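Local structure of nicotinamide riboside transporter PnuC (Neisseria mucosa ATCC 25996, 4QTN) at residues C[30-33]-C[34-38]; C[86-89]-C[90-94]; C[208-211]-C[212-215]; C[227-230]-C[231-235]. The protein binds nicotinamide riboside, a form of vitamin B3, and probably carries it across the bacterial inner membrane, working as a homotrimer. One frame throughout, in Å; residues are numbered along the deposited sequence.

Interaction 1: C[30-33]-C[34-38]; sequences QAVV and FVFNP
The last turn of a transmembrane helix closes here, with the amide nitrogens of Phe34 and Val35 reaching back to the carbonyls of Gln30 and Ala31. Phe34 N lies 3.3 Å from Gln30 O and keeps the helical pattern. The next bond is shorter and straighter: Val35 N meets Ala31 O at 2.9 Å, with 162° at the hydrogen. Ala31 O also takes a weak bond from Phe34 N at 3.2 Å. At Val35 the chain leaves helical geometry, its psi having swung to 14°, and beyond it the pattern fades: Asn37 N reaches Val33 O at 3.4 Å in a weak bond only.

Among the side chains, Phe36 turns back toward the helix. One edge of its ring faces Val32 O, which lies near the ring plane, while Phe36 CE1 comes 4.3 Å from the CG1 branch of Val32. The CG2 methyl of Val35 rests against Ala31 O. Phe34 behaves differently; with CG anti to the backbone N (chi1 155°), its ring leads off from the helix end. Asn37 folds back onto the carbonyl of the residue before it, ND2 donating to Phe36 O at 3.2 Å from above the carbonyl plane.

The helix end is wedged between other parts of the trimer. Gln30 packs on Ala47, Val48 and Ile51 of helix 41-59 and, with Val33, on the start of helix 208-234. Val32 and Phe36 lie against Thr142 of a second subunit, and Val33 against Val162 of that subunit.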
loop_
_atom_site.group_PDB
_atom_site.type_symbol
_atom_site.label_atom_id
_atom_site.label_comp_id
_atom_site.label_asym_id
_atom_site.label_seq_id
_atom_site.Cartn_x
_atom_site.Cartn_y
_atom_site.Cartn_z
ATOM N N GLN C 30 -19.213 -2.017 -1.319
ATOM C CA GLN C 30 -19.737 -2.070 -2.660
ATOM C C GLN C 30 -21.244 -1.789 -2.650
ATOM O O GLN C 30 -21.742 -1.030 -3.487
ATOM C CB GLN C 30 -19.428 -3.441 -3.289
ATOM C CG GLN C 30 -19.127 -3.404 -4.778
ATOM C CD GLN C 30 -18.240 -2.237 -5.175
ATOM O OE1 GLN C 30 -18.676 -1.337 -5.899
ATOM N NE2 GLN C 30 -16.988 -2.244 -4.705
ATOM N N ALA C 31 -21.953 -2.379 -1.679
ATOM C CA ALA C 31 -23.391 -2.128 -1.490
ATOM C C ALA C 31 -23.626 -0.685 -1.142
ATOM O O ALA C 31 -24.498 -0.032 -1.718
ATOM C CB ALA C 31 -23.959 -3.022 -0.401
ATOM N N VAL C 32 -22.836 -0.178 -0.200
ATOM C CA VAL C 32 -22.979 1.193 0.259
ATOM C C VAL C 32 -22.667 2.223 -0.849
ATOM O O VAL C 32 -23.357 3.232 -0.954
ATOM C CB VAL C 32 -22.173 1.450 1.552
ATOM C CG1 VAL C 32 -22.079 2.936 1.851
ATOM C CG2 VAL C 32 -22.815 0.713 2.716
ATOM N N VAL C 33 -21.677 1.938 -1.709
ATOM C CA VAL C 33 -21.400 2.826 -2.873
ATOM C C VAL C 33 -22.558 2.894 -3.888
ATOM O O VAL C 33 -22.792 3.936 -4.507
ATOM C CB VAL C 33 -20.058 2.494 -3.575
ATOM C CG1 VAL C 33 -20.261 2.236 -5.063
ATOM C CG2 VAL C 33 -19.056 3.618 -3.361
ATOM N N PHE C 34 -23.295 1.791 -4.013
ATOM C CA PHE C 34 -24.425 1.694 -4.945
ATOM C C PHE C 34 -25.726 2.269 -4.361
ATOM O O PHE C 34 -26.531 2.858 -5.086
ATOM C CB PHE C 34 -24.625 0.238 -5.379
ATOM C CG PHE C 34 -26.018 -0.085 -5.829
ATOM C CD1 PHE C 34 -26.984 -0.498 -4.909
ATOM C CD2 PHE C 34 -26.357 -0.021 -7.173
ATOM C CE1 PHE C 34 -28.264 -0.806 -5.324
ATOM C CE2 PHE C 34 -27.642 -0.331 -7.596
ATOM C CZ PHE C 34 -28.596 -0.719 -6.670
ATOM N N VAL C 35 -25.938 2.098 -3.054
ATOM C CA VAL C 35 -27.072 2.764 -2.395
ATOM C C VAL C 35 -26.842 4.292 -2.379
ATOM O O VAL C 35 -27.525 5.025 -1.696
ATOM C CB VAL C 35 -27.370 2.188 -0.971
ATOM C CG1 VAL C 35 -28.737 2.647 -0.476
ATOM C CG2 VAL C 35 -27.339 0.670 -0.997
ATOM N N PHE C 36 -25.886 4.744 -3.182
ATOM C CA PHE C 36 -25.692 6.152 -3.427
ATOM C C PHE C 36 -25.889 6.439 -4.894
ATOM O O PHE C 36 -26.322 7.522 -5.266
ATOM C CB PHE C 36 -24.290 6.571 -3.023
ATOM C CG PHE C 36 -24.177 7.048 -1.606
ATOM C CD1 PHE C 36 -24.157 6.141 -0.550
ATOM C CD2 PHE C 36 -24.048 8.409 -1.322
ATOM C CE1 PHE C 36 -24.009 6.580 0.761
ATOM C CE2 PHE C 36 -23.914 8.851 -0.011
ATOM C CZ PHE C 36 -23.893 7.934 1.029
ATOM N N ASN C 37 -25.560 5.462 -5.731
ATOM C CA ASN C 37 -25.587 5.641 -7.181
ATOM C C ASN C 37 -26.341 4.519 -7.909
ATOM O O ASN C 37 -25.721 3.704 -8.594
ATOM C CB ASN C 37 -24.154 5.742 -7.725
ATOM C CG ASN C 37 -23.801 7.138 -8.208
ATOM O OD1 ASN C 37 -22.780 7.333 -8.865
ATOM N ND2 ASN C 37 -24.645 8.116 -7.888
ATOM N N PRO C 38 -27.687 4.484 -7.785
ATOM C CA PRO C 38 -28.418 3.357 -8.376
ATOM C C PRO C 38 -28.262 3.328 -9.898
ATOM O O PRO C 38 -28.343 2.259 -10.518
ATOM C CB PRO C 38 -29.883 3.644 -7.992
ATOM C CG PRO C 38 -29.826 4.724 -6.952
ATOM C CD PRO C 38 -28.600 5.512 -7.264
#

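Interaction 2: C[86-89]-C[90-94]; sequences GEMM and LNLLV
Met89, a selenomethionine, meets the following turn of its helix through CB, which lies 4.3 Å from CD1 of Leu93. A chi1 of 48° tucks Met89 CG between the two backbone arms, 3.3 Å from Leu90 N. Met89 O faces forward and accepts the amide of Leu93 at 3.1 Å, while CG of the same leucine packs over that oxygen.

Leu90 touches the preceding turn at its root: CB lies 3.4 Å from Gly86 O, and CG, anti to the backbone N, takes the two methyls outward.

The backbone of Glu87 is held by a single residue twice over. Its carbonyl O accepts Asn91 N at 3.2 Å and Asn91 ND2 at 2.7 Å, so the Asn91 side chain curls back along the helix, which restrains its rotation, Glu87 O lying 18° out of the Asn91 amide plane. The Glu87 carboxylate turns elsewhere, OE1 bonding to Tyr75 OH. The Asn91 side chain lies about 5 Å from bound nicotinamide riboside.

Around this turn of helix 85-107, Asn91 packs on Tyr75 and the pocket residue Val72 of helix 64-80, Glu87 on Thr192 and Leu195 of helix 181-198, and Leu90 on Val164 and Ser167 of helix 158-175.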
loop_
_atom_site.group_PDB
_atom_site.type_symbol
_atom_site.label_atom_id
_atom_site.label_comp_id
_atom_site.label_asym_id
_atom_site.label_seq_id
_atom_site.Cartn_x
_atom_site.Cartn_y
_atom_site.Cartn_z
ATOM N N GLY C 86 -7.711 -0.463 -23.488
ATOM C CA GLY C 86 -6.849 -1.555 -23.044
ATOM C C GLY C 86 -7.616 -2.622 -22.279
ATOM O O GLY C 86 -7.474 -3.822 -22.546
ATOM N N GLU C 87 -8.452 -2.184 -21.342
ATOM C CA GLU C 87 -9.183 -3.108 -20.480
ATOM C C GLU C 87 -10.322 -3.796 -21.211
ATOM O O GLU C 87 -10.691 -4.907 -20.870
ATOM C CB GLU C 87 -9.692 -2.402 -19.216
ATOM C CG GLU C 87 -8.589 -1.725 -18.404
ATOM C CD GLU C 87 -7.686 -2.718 -17.679
ATOM O OE1 GLU C 87 -8.203 -3.466 -16.827
ATOM O OE2 GLU C 87 -6.455 -2.739 -17.950
HETATM N N MSE C 88 -10.837 -3.161 -22.257
HETATM C CA MSE C 88 -12.043 -3.660 -22.924
HETATM C C MSE C 88 -11.777 -4.832 -23.857
HETATM O O MSE C 88 -12.554 -5.791 -23.884
HETATM C CB MSE C 88 -12.816 -2.514 -23.589
HETATM C CG MSE C 88 -12.289 -2.140 -24.969
HETATM SE SE MSE C 88 -13.808 -1.981 -26.212
HETATM C CE MSE C 88 -14.472 -3.843 -26.137
HETATM N N MSE C 89 -10.681 -4.766 -24.620
HETATM C CA MSE C 89 -10.319 -5.855 -25.538
HETATM C C MSE C 89 -9.774 -7.021 -24.756
HETATM O O MSE C 89 -9.962 -8.182 -25.138
HETATM C CB MSE C 89 -9.326 -5.396 -26.614
HETATM C CG MSE C 89 -8.142 -4.619 -26.040
HETATM SE SE MSE C 89 -6.828 -4.216 -27.460
HETATM C CE MSE C 89 -7.227 -2.298 -27.718
ATOM N N LEU C 90 -9.118 -6.720 -23.630
ATOM C CA LEU C 90 -8.522 -7.748 -22.762
ATOM C C LEU C 90 -9.582 -8.670 -22.153
ATOM O O LEU C 90 -9.497 -9.890 -22.299
ATOM C CB LEU C 90 -7.685 -7.101 -21.652
ATOM C CG LEU C 90 -6.550 -7.882 -20.967
ATOM C CD1 LEU C 90 -6.363 -7.366 -19.551
ATOM C CD2 LEU C 90 -6.772 -9.386 -20.952
ATOM N N ASN C 91 -10.573 -8.084 -21.472
ATOM C CA ASN C 91 -11.634 -8.862 -20.833
ATOM C C ASN C 91 -12.490 -9.636 -21.827
ATOM O O ASN C 91 -12.749 -10.828 -21.630
ATOM C CB ASN C 91 -12.513 -7.983 -19.944
ATOM C CG ASN C 91 -11.817 -7.572 -18.658
ATOM O OD1 ASN C 91 -12.130 -8.069 -17.570
ATOM N ND2 ASN C 91 -10.868 -6.654 -18.775
ATOM N N LEU C 92 -12.898 -8.974 -22.913
ATOM C CA LEU C 92 -13.795 -9.600 -23.903
ATOM C C LEU C 92 -13.144 -10.759 -24.706
ATOM O O LEU C 92 -13.691 -11.863 -24.758
ATOM C CB LEU C 92 -14.398 -8.551 -24.846
ATOM C CG LEU C 92 -15.634 -8.998 -25.632
ATOM C CD1 LEU C 92 -16.793 -9.275 -24.692
ATOM C CD2 LEU C 92 -16.024 -7.961 -26.672
ATOM N N LEU C 93 -11.975 -10.506 -25.303
ATOM C CA LEU C 93 -11.307 -11.515 -26.142
ATOM C C LEU C 93 -10.559 -12.597 -25.346
ATOM O O LEU C 93 -10.547 -13.749 -25.751
ATOM C CB LEU C 93 -10.346 -10.866 -27.148
ATOM C CG LEU C 93 -10.652 -9.491 -27.743
ATOM C CD1 LEU C 93 -9.547 -9.100 -28.709
ATOM C CD2 LEU C 93 -12.005 -9.453 -28.434
ATOM N N VAL C 94 -9.910 -12.214 -24.243
ATOM C CA VAL C 94 -9.030 -13.134 -23.499
ATOM C C VAL C 94 -9.711 -13.770 -22.281
ATOM O O VAL C 94 -9.797 -14.993 -22.191
ATOM C CB VAL C 94 -7.711 -12.448 -23.069
ATOM C CG1 VAL C 94 -6.917 -13.338 -22.129
ATOM C CG2 VAL C 94 -6.877 -12.105 -24.283
#

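Interaction 3: C[208-211]-C[212-215]; sequences LPLL and LMYV
Leu210 and the selenomethionine Met213 run side by side, pointing the same way. In Met213 CG stands anti to the backbone N (chi1 178°), the chain stays extended through chi2, and a bend at chi3 of 73° swings CE back toward Leu210. Leu210 puts CG anti to its carbonyl carbon (chi1 -62°), which brings the CD2 branch alongside: CD2 lies 4.0 Å from both SE and CE of Met213. The two thus touch through a methyl lying across the end of the selenoether.

The next residue, Tyr214, turns the edge of its ring to the same turn. Leu210 O lies in the ring plane, 3.4 Å from CD2 of Tyr214, while also accepting Tyr214 N at 3.0 Å. One carbonyl therefore meets both the amide and the ring edge of the residue four positions on. Pro209, which has no amide hydrogen, sits at the start of the helix, where none is needed; its own O accepts Met213 N at 2.9 Å. Leu212 N binds Leu208 O at 2.8 Å, and Leu212 CB leans over that oxygen.

Leu210 and Met213 both pack on helix 41-59 and on Tyr75, whereas Leu212 meets Leu191 of a second subunit. Tyr214 stands edge-to-face against Tyr217, a nicotinamide riboside-binding residue, and its side chain is about 4 Å from the bound ligand. The helix start is thus nonpolar, a turn whose carbonyls accept amides four residues on, the last, Leu211 O to Val215 N, weakly, and whose phenol side chain lies beside the substrate.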
loop_
_atom_site.group_PDB
_atom_site.type_symbol
_atom_site.label_atom_id
_atom_site.label_comp_id
_atom_site.label_asym_id
_atom_site.label_seq_id
_atom_site.Cartn_x
_atom_site.Cartn_y
_atom_site.Cartn_z
ATOM N N LEU C 208 -16.671 4.843 -9.747
ATOM C CA LEU C 208 -16.234 4.497 -8.406
ATOM C C LEU C 208 -16.339 3.009 -8.059
ATOM O O LEU C 208 -15.437 2.476 -7.429
ATOM C CB LEU C 208 -16.929 5.340 -7.352
ATOM C CG LEU C 208 -15.972 5.756 -6.244
ATOM C CD1 LEU C 208 -15.133 6.956 -6.690
ATOM C CD2 LEU C 208 -16.722 6.060 -4.958
ATOM N N PRO C 209 -17.430 2.324 -8.489
ATOM C CA PRO C 209 -17.503 0.916 -8.106
ATOM C C PRO C 209 -16.292 0.102 -8.591
ATOM O O PRO C 209 -15.841 -0.808 -7.890
ATOM C CB PRO C 209 -18.786 0.427 -8.784
ATOM C CG PRO C 209 -19.599 1.652 -8.999
ATOM C CD PRO C 209 -18.615 2.747 -9.264
ATOM N N LEU C 210 -15.754 0.444 -9.760
ATOM C CA LEU C 210 -14.669 -0.351 -10.336
ATOM C C LEU C 210 -13.266 0.121 -9.930
ATOM O O LEU C 210 -12.364 -0.701 -9.748
ATOM C CB LEU C 210 -14.808 -0.470 -11.857
ATOM C CG LEU C 210 -16.074 -1.174 -12.367
ATOM C CD1 LEU C 210 -15.972 -1.474 -13.853
ATOM C CD2 LEU C 210 -16.359 -2.447 -11.583
ATOM N N LEU C 211 -13.087 1.434 -9.777
ATOM C CA LEU C 211 -11.869 1.957 -9.172
ATOM C C LEU C 211 -11.741 1.427 -7.756
ATOM O O LEU C 211 -10.659 1.014 -7.341
ATOM C CB LEU C 211 -11.859 3.487 -9.171
ATOM C CG LEU C 211 -10.724 4.182 -8.397
ATOM C CD1 LEU C 211 -9.349 3.583 -8.708
ATOM C CD2 LEU C 211 -10.736 5.671 -8.680
ATOM N N LEU C 212 -12.851 1.422 -7.013
ATOM C CA LEU C 212 -12.842 0.842 -5.675
ATOM C C LEU C 212 -12.594 -0.648 -5.732
ATOM O O LEU C 212 -11.849 -1.190 -4.915
ATOM C CB LEU C 212 -14.131 1.143 -4.910
ATOM C CG LEU C 212 -13.982 2.103 -3.721
ATOM C CD1 LEU C 212 -15.170 1.964 -2.798
ATOM C CD2 LEU C 212 -12.699 1.870 -2.940
HETATM N N MSE C 213 -13.196 -1.308 -6.719
HETATM C CA MSE C 213 -12.982 -2.726 -6.912
HETATM C C MSE C 213 -11.504 -3.056 -7.018
HETATM O O MSE C 213 -11.030 -3.977 -6.355
HETATM C CB MSE C 213 -13.705 -3.218 -8.138
HETATM C CG MSE C 213 -13.396 -4.687 -8.295
HETATM SE SE MSE C 213 -14.173 -5.311 -9.962
HETATM C CE MSE C 213 -12.894 -4.449 -11.178
ATOM N N TYR C 214 -10.763 -2.307 -7.839
ATOM C CA TYR C 214 -9.328 -2.570 -8.007
ATOM C C TYR C 214 -8.478 -2.312 -6.783
ATOM O O TYR C 214 -7.400 -2.884 -6.660
ATOM C CB TYR C 214 -8.752 -1.870 -9.236
ATOM C CG TYR C 214 -8.889 -2.715 -10.438
ATOM C CD1 TYR C 214 -7.935 -3.668 -10.744
ATOM C CD2 TYR C 214 -10.039 -2.662 -11.210
ATOM C CE1 TYR C 214 -8.096 -4.518 -11.819
ATOM C CE2 TYR C 214 -10.211 -3.499 -12.297
ATOM C CZ TYR C 214 -9.240 -4.433 -12.594
ATOM O OH TYR C 214 -9.403 -5.277 -13.670
ATOM N N VAL C 215 -8.955 -1.476 -5.860
ATOM C CA VAL C 215 -8.279 -1.360 -4.572
ATOM C C VAL C 215 -8.495 -2.630 -3.755
ATOM O O VAL C 215 -7.550 -3.172 -3.199
ATOM C CB VAL C 215 -8.689 -0.100 -3.788
ATOM C CG1 VAL C 215 -8.017 -0.064 -2.413
ATOM C CG2 VAL C 215 -8.310 1.130 -4.577
#

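Interaction 4: C[227-230]-C[231-235]; sequences NWTK and LVKRH
Leu231 lays one methyl on the indole of Trp228, and its side chain can be traced outward from the helix. CB sits over the turn before it, 3.2 Å from Trp228 O and 3.5 Å from Asn227 O; the latter carbonyl also accepts the Leu231 amide at 2.9 Å. CG then divides the chain, and it is the CD2 branch that does the touching. That methyl stands over the five-membered ring, 3.7 Å from its centroid and 13° off the ring normal, a CH-pi contact in which the two side chains cross obliquely. Its closest ring atom is CD1 of Trp228, at 3.6 Å. On another flank, CD2 lies 4.1 Å from ND2 of Asn227.

The indole offering this face is held from elsewhere: NE1 donates to Val57 O, and Trp182 packs edge-to-face with it. Asn227 ND2 likewise bonds to Gly58 O. On another side of the helix, Thr229 and Lys233 run side by side, with NZ of Lys233 3.6 Å from CG2 of Thr229, while Thr229 OG1 bonds back to Tyr225 O.

A leucine on a tryptophan face three residues earlier is an i to i+3 contact along one helix. Here it marks what is probably the cytoplasmic end of the last transmembrane helix, where Trp228 belongs to a second shell behind Val57 and Trp182 of the nicotinamide riboside pocket.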
loop_
_atom_site.group_PDB
_atom_site.type_symbol
_atom_site.label_atom_id
_atom_site.label_comp_id
_atom_site.label_asym_id
_atom_site.label_seq_id
_atom_site.Cartn_x
_atom_site.Cartn_y
_atom_site.Cartn_z
ATOM N N ASN C 227 -2.032 -17.151 0.762
ATOM C CA ASN C 227 -2.838 -18.375 0.845
ATOM C C ASN C 227 -2.430 -19.430 -0.124
ATOM O O ASN C 227 -2.393 -20.616 0.225
ATOM C CB ASN C 227 -4.304 -18.078 0.615
ATOM C CG ASN C 227 -5.202 -19.216 1.075
ATOM O OD1 ASN C 227 -5.286 -19.513 2.283
ATOM N ND2 ASN C 227 -5.884 -19.862 0.123
ATOM N N TRP C 228 -2.204 -19.024 -1.372
ATOM C CA TRP C 228 -1.635 -19.920 -2.380
ATOM C C TRP C 228 -0.276 -20.512 -1.988
ATOM O O TRP C 228 0.021 -21.649 -2.339
ATOM C CB TRP C 228 -1.579 -19.253 -3.752
ATOM C CG TRP C 228 -2.782 -19.504 -4.504
ATOM C CD1 TRP C 228 -4.041 -19.164 -4.145
ATOM C CD2 TRP C 228 -2.889 -20.211 -5.739
ATOM N NE1 TRP C 228 -4.945 -19.604 -5.086
ATOM C CE2 TRP C 228 -4.262 -20.250 -6.079
ATOM C CE3 TRP C 228 -1.964 -20.798 -6.607
ATOM C CZ2 TRP C 228 -4.730 -20.857 -7.248
ATOM C CZ3 TRP C 228 -2.435 -21.414 -7.771
ATOM C CH2 TRP C 228 -3.802 -21.437 -8.075
ATOM N N THR C 229 0.531 -19.778 -1.228
ATOM C CA THR C 229 1.694 -20.408 -0.629
ATOM C C THR C 229 1.304 -21.564 0.299
ATOM O O THR C 229 1.794 -22.687 0.135
ATOM C CB THR C 229 2.610 -19.417 0.081
ATOM O OG1 THR C 229 3.196 -18.568 -0.892
ATOM C CG2 THR C 229 3.723 -20.148 0.784
ATOM N N LYS C 230 0.414 -21.296 1.256
ATOM C CA LYS C 230 -0.081 -22.349 2.155
ATOM C C LYS C 230 -0.585 -23.555 1.339
ATOM O O LYS C 230 -0.417 -24.710 1.743
ATOM C CB LYS C 230 -1.177 -21.807 3.103
ATOM C CG LYS C 230 -0.638 -20.900 4.223
ATOM C CD LYS C 230 -1.614 -19.756 4.589
ATOM C CE LYS C 230 -2.535 -20.101 5.764
ATOM N NZ LYS C 230 -2.124 -19.459 7.052
ATOM N N LEU C 231 -1.125 -23.264 0.166
ATOM C CA LEU C 231 -1.750 -24.248 -0.692
ATOM C C LEU C 231 -0.681 -25.090 -1.382
ATOM O O LEU C 231 -0.778 -26.315 -1.444
ATOM C CB LEU C 231 -2.557 -23.504 -1.743
ATOM C CG LEU C 231 -3.990 -23.782 -2.183
ATOM C CD1 LEU C 231 -4.887 -24.318 -1.082
ATOM C CD2 LEU C 231 -4.526 -22.468 -2.723
ATOM N N VAL C 232 0.334 -24.424 -1.918
ATOM C CA VAL C 232 1.442 -25.113 -2.579
ATOM C C VAL C 232 2.124 -26.109 -1.640
ATOM O O VAL C 232 2.560 -27.153 -2.076
ATOM C CB VAL C 232 2.487 -24.112 -3.159
ATOM C CG1 VAL C 232 3.876 -24.724 -3.192
ATOM C CG2 VAL C 232 2.074 -23.657 -4.552
ATOM N N LYS C 233 2.208 -25.779 -0.352
ATOM C CA LYS C 233 2.744 -26.717 0.618
ATOM C C LYS C 233 1.819 -27.889 0.850
ATOM O O LYS C 233 2.272 -29.007 0.928
ATOM C CB LYS C 233 3.064 -26.035 1.941
ATOM C CG LYS C 233 4.529 -25.660 2.109
ATOM C CD LYS C 233 4.753 -24.793 3.350
ATOM C CE LYS C 233 5.697 -23.620 3.066
ATOM N NZ LYS C 233 5.061 -22.296 3.366
ATOM N N ARG C 234 0.518 -27.645 0.947
ATOM C CA ARG C 234 -0.419 -28.739 1.225
ATOM C C ARG C 234 -0.249 -29.871 0.208
ATOM O O ARG C 234 -0.706 -30.990 0.440
ATOM C CB ARG C 234 -1.892 -28.251 1.275
ATOM C CG ARG C 234 -2.250 -27.352 2.475
ATOM C CD ARG C 234 -3.727 -27.479 2.869
ATOM N NE ARG C 234 -3.960 -28.732 3.602
ATOM C CZ ARG C 234 -4.553 -29.809 3.085
ATOM N NH1 ARG C 234 -5.032 -29.770 1.843
ATOM N NH2 ARG C 234 -4.679 -30.922 3.816
ATOM N N HIS C 235 0.462 -29.593 -0.886
ATOM C CA HIS C 235 0.583 -30.561 -1.981
ATOM C C HIS C 235 1.988 -30.654 -2.589
ATOM O O HIS C 235 2.216 -30.246 -3.734
ATOM C CB HIS C 235 -0.468 -30.253 -3.017
ATOM C CG HIS C 235 -1.789 -29.917 -2.413
ATOM N ND1 HIS C 235 -2.789 -29.268 -3.101
ATOM C CD2 HIS C 235 -2.267 -30.124 -1.163
ATOM C CE1 HIS C 235 -3.832 -29.108 -2.304
ATOM N NE2 HIS C 235 -3.536 -29.614 -1.121
#

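In the fold
Interactions 1 and 3 are joined directly, their centres 12 Å apart: Val33 CG2 lies 3.7 Å from Leu208 CD2, and Gln30 OE1 lies 3.4 Å from Pro209 CA. Both also touch the second subunit. Interaction 3 in turn meets interaction 2, Tyr214 OH packing 3.8 Å from Glu87 OE1. These last two both lie near bound nicotinamide riboside, which is about 4 Å from the side chain of Tyr214 and about 5 Å from that of Asn91. Interaction 4 shares helix 208-234 with interaction 3 but lies across the chain's centre from it, the contact centres being 28 Å apart; its Trp228 side chain is about 8 Å from the ligand.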